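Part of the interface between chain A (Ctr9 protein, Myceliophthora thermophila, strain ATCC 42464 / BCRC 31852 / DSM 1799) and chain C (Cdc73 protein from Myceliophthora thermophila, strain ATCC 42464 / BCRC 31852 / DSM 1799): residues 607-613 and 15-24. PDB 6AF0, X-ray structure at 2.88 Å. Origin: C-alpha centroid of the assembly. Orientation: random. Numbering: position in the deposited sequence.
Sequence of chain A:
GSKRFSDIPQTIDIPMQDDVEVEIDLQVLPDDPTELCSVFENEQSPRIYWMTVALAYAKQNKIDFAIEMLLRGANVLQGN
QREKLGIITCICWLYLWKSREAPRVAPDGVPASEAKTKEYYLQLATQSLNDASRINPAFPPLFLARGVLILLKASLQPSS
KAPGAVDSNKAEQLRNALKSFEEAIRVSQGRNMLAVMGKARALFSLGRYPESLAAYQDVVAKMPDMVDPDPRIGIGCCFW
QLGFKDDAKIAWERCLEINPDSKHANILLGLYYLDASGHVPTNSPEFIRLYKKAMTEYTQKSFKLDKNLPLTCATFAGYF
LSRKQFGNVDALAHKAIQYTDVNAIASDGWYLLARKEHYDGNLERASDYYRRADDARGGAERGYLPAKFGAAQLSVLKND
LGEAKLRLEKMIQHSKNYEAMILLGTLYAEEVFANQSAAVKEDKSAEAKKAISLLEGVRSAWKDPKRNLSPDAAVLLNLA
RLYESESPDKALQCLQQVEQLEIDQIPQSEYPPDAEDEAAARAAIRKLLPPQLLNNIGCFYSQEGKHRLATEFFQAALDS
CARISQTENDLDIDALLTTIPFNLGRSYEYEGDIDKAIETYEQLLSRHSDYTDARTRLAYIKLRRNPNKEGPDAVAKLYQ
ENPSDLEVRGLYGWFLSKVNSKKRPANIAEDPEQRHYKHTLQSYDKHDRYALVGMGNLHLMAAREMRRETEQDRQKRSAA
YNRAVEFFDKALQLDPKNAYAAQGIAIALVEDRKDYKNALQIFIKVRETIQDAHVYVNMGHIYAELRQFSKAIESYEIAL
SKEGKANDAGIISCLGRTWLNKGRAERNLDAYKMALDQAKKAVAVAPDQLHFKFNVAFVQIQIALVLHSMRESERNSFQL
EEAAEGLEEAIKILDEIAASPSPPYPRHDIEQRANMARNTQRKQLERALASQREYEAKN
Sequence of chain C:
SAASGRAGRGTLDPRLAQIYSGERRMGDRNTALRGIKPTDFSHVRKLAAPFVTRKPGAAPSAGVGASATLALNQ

Chain A, residues 607-613: RHSDYTD
Chain C (15-24) RLAQIYSGER

A short loop of the Ctr9 chain packs against one flank of a Cdc73 helix, burying 361 Å² over both sides. In chain A, a type I beta turn runs from H608(A) to Y611(A), after which the backbone enters a helix that includes D613(A). In chain C, R15(C) to I19(C) are helical, with I19(C) N to R15(C) O at 3.0 Å and Y20(C) N to L16(C) O at 2.8 Å; E23(C) and R24(C) are extended. The nearest CA atoms across the contact are those of Y611(A) and L16(C), 7.4 Å apart, so side chains fill the gap. L16(C), I19(C) and Y20(C), the last two following the first by three and four residues, and E23(C) beyond them all meet chain A, whereas A17(C), Q18(C) and S21(C) lie out of reach. Y611(A) contributes most: its CB points sideways, but chi1 t (-162°) and chi2 -107° carry the ring along the helix. Its OH donates a very short hydrogen bond to E23(C) OE2, 2.4 Å away, the carboxylate lying at the ring edge. E23(C) reaches it with CB directed toward chain A, chi1 m, an extended chi2 t and chi3 -11°. Midway, Y611(A) CE2 lies 3.5 Å from Y20(C) CE2, the rings oblique with planes at 70° and centroids 5.8 Å apart; the same CE2 is 4.5 Å from I19(C) CG2. Y20(C), chi1 m and chi2 175°, brings its OH to 3.6 Å from OG1 of T612(A), a residue with chi1 p (42°). At the other end, H608(A), CB toward the helix with chi1 t (-151°) and chi2 136°, places CE1 3.6 Å from I19(C) CD1 and, at its ring edge, NE2 3.8 Å from L16(C) CD1. I19(C) adopts m,t and L16(C) m,p; the latter's CD1 also lies 3.0 Å from D610(A) OD2, a tight contact with an off-rotamer aspartate (chi1 31°).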

# COMPACT_ATOMS: atom_id res chain seq x y z
N ARG A 607 -5.68 -18.28 39.96
CA ARG A 607 -4.81 -17.12 40.01
C ARG A 607 -5.59 -15.83 39.70
O ARG A 607 -5.15 -14.71 40.02
CB ARG A 607 -3.65 -17.31 39.03
CG ARG A 607 -3.33 -16.08 38.20
CD ARG A 607 -2.25 -16.35 37.19
NE ARG A 607 -1.85 -15.09 36.58
CZ ARG A 607 -0.71 -14.91 35.91
NH1 ARG A 607 0.15 -15.91 35.74
NH2 ARG A 607 -0.44 -13.72 35.41
N HIS A 608 -6.74 -15.96 39.06
CA HIS A 608 -7.44 -14.80 38.56
C HIS A 608 -8.89 -15.12 38.22
O HIS A 608 -9.24 -15.30 37.06
CB HIS A 608 -6.69 -14.27 37.32
CG HIS A 608 -6.84 -12.79 37.12
ND1 HIS A 608 -5.77 -11.98 36.79
CD2 HIS A 608 -7.92 -11.98 37.23
CE1 HIS A 608 -6.20 -10.73 36.68
NE2 HIS A 608 -7.49 -10.71 36.94
N SER A 609 -9.73 -15.17 39.25
CA SER A 609 -11.11 -15.68 39.14
C SER A 609 -12.15 -14.67 38.67
O SER A 609 -13.32 -15.02 38.51
CB SER A 609 -11.56 -16.28 40.49
OG SER A 609 -12.91 -16.73 40.43
N ASP A 610 -11.71 -13.43 38.43
CA ASP A 610 -12.60 -12.36 37.96
C ASP A 610 -12.53 -12.15 36.45
O ASP A 610 -13.24 -11.30 35.92
CB ASP A 610 -12.24 -11.06 38.65
CG ASP A 610 -10.79 -10.99 39.00
OD1 ASP A 610 -10.23 -12.04 39.40
OD2 ASP A 610 -10.20 -9.90 38.89
N TYR A 611 -11.65 -12.91 35.76
CA TYR A 611 -11.67 -13.02 34.29
C TYR A 611 -12.89 -13.82 33.89
O TYR A 611 -12.91 -15.04 34.03
CB TYR A 611 -10.42 -13.70 33.75
CG TYR A 611 -10.18 -13.45 32.27
CD1 TYR A 611 -10.38 -14.46 31.33
CD2 TYR A 611 -9.73 -12.22 31.81
CE1 TYR A 611 -10.14 -14.24 29.98
CE2 TYR A 611 -9.49 -12.00 30.46
CZ TYR A 611 -9.70 -13.02 29.55
OH TYR A 611 -9.48 -12.85 28.19
N THR A 612 -13.91 -13.14 33.39
CA THR A 612 -15.26 -13.70 33.37
C THR A 612 -15.52 -14.59 32.17
O THR A 612 -16.22 -15.60 32.30
CB THR A 612 -16.32 -12.61 33.47
OG1 THR A 612 -15.95 -11.50 32.65
CG2 THR A 612 -16.40 -12.14 34.89
N ASP A 613 -14.96 -14.21 31.02
CA ASP A 613 -15.07 -15.01 29.80
C ASP A 613 -14.65 -16.46 30.08
O ASP A 613 -15.22 -17.41 29.52
CB ASP A 613 -14.24 -14.38 28.65
CG ASP A 613 -15.00 -13.23 27.90
OD1 ASP A 613 -16.21 -12.98 28.16
OD2 ASP A 613 -14.39 -12.57 27.03
N ARG C 15 -7.49 -3.05 36.90
CA ARG C 15 -6.54 -4.04 36.39
C ARG C 15 -7.14 -4.86 35.24
O ARG C 15 -6.49 -5.06 34.21
CB ARG C 15 -6.09 -4.96 37.54
CG ARG C 15 -5.11 -6.04 37.15
CD ARG C 15 -3.86 -5.46 36.50
NE ARG C 15 -2.97 -6.50 36.01
CZ ARG C 15 -1.98 -6.29 35.15
NH1 ARG C 15 -1.74 -5.08 34.68
NH2 ARG C 15 -1.24 -7.31 34.74
N LEU C 16 -8.37 -5.33 35.42
CA LEU C 16 -9.11 -6.04 34.36
C LEU C 16 -9.27 -5.18 33.12
O LEU C 16 -9.08 -5.66 32.01
CB LEU C 16 -10.51 -6.48 34.84
CG LEU C 16 -10.59 -7.83 35.57
CD1 LEU C 16 -9.82 -7.75 36.87
CD2 LEU C 16 -12.04 -8.25 35.83
N ALA C 17 -9.62 -3.91 33.33
CA ALA C 17 -9.90 -2.98 32.24
C ALA C 17 -8.70 -2.80 31.34
O ALA C 17 -8.85 -2.65 30.11
CB ALA C 17 -10.34 -1.63 32.79
N GLN C 18 -7.51 -2.80 31.94
CA GLN C 18 -6.27 -2.63 31.18
C GLN C 18 -5.85 -3.98 30.56
O GLN C 18 -5.33 -4.03 29.45
CB GLN C 18 -5.16 -1.95 32.00
CG GLN C 18 -4.63 -0.67 31.34
CD GLN C 18 -5.73 0.35 31.04
OE1 GLN C 18 -6.75 0.41 31.75
NE2 GLN C 18 -5.54 1.15 29.99
N ILE C 19 -6.13 -5.07 31.26
CA ILE C 19 -5.92 -6.41 30.69
C ILE C 19 -6.75 -6.59 29.40
O ILE C 19 -6.25 -7.07 28.38
CB ILE C 19 -6.23 -7.53 31.70
CG1 ILE C 19 -5.13 -7.62 32.75
CG2 ILE C 19 -6.34 -8.88 31.02
CD1 ILE C 19 -5.30 -8.73 33.78
N TYR C 20 -8.01 -6.18 29.46
CA TYR C 20 -8.90 -6.23 28.31
C TYR C 20 -8.46 -5.27 27.21
O TYR C 20 -8.74 -5.49 26.03
CB TYR C 20 -10.33 -5.89 28.72
CG TYR C 20 -11.02 -6.87 29.66
CD1 TYR C 20 -12.28 -6.59 30.17
CD2 TYR C 20 -10.41 -8.06 30.04
CE1 TYR C 20 -12.92 -7.47 31.02
CE2 TYR C 20 -11.05 -8.94 30.90
CZ TYR C 20 -12.31 -8.65 31.39
OH TYR C 20 -12.93 -9.54 32.25
N SER C 21 -7.79 -4.19 27.60
CA SER C 21 -7.33 -3.19 26.64
C SER C 21 -6.47 -3.83 25.56
O SER C 21 -6.61 -3.51 24.37
CB SER C 21 -6.53 -2.10 27.36
OG SER C 21 -5.30 -2.62 27.82
N GLY C 22 -5.60 -4.74 25.98
CA GLY C 22 -4.69 -5.44 25.06
C GLY C 22 -5.36 -6.45 24.13
O GLY C 22 -4.78 -6.85 23.12
N GLU C 23 -6.58 -6.86 24.50
CA GLU C 23 -7.37 -7.84 23.76
C GLU C 23 -8.12 -7.20 22.62
O GLU C 23 -8.63 -6.09 22.78
CB GLU C 23 -8.36 -8.56 24.69
CG GLU C 23 -7.69 -9.37 25.80
CD GLU C 23 -8.67 -10.10 26.70
OE1 GLU C 23 -9.89 -9.82 26.62
OE2 GLU C 23 -8.24 -10.94 27.51
N ARG C 24 -8.19 -7.90 21.49
CA ARG C 24 -9.01 -7.51 20.33
C ARG C 24 -9.91 -8.68 19.91
O ARG C 24 -9.45 -9.77 19.58
CB ARG C 24 -8.13 -7.01 19.16
CG ARG C 24 -7.25 -5.83 19.57
CD ARG C 24 -6.66 -5.03 18.42
NE ARG C 24 -5.80 -5.83 17.55
CZ ARG C 24 -6.21 -6.43 16.43
NH1 ARG C 24 -7.46 -6.31 16.01
NH2 ARG C 24 -5.36 -7.15 15.72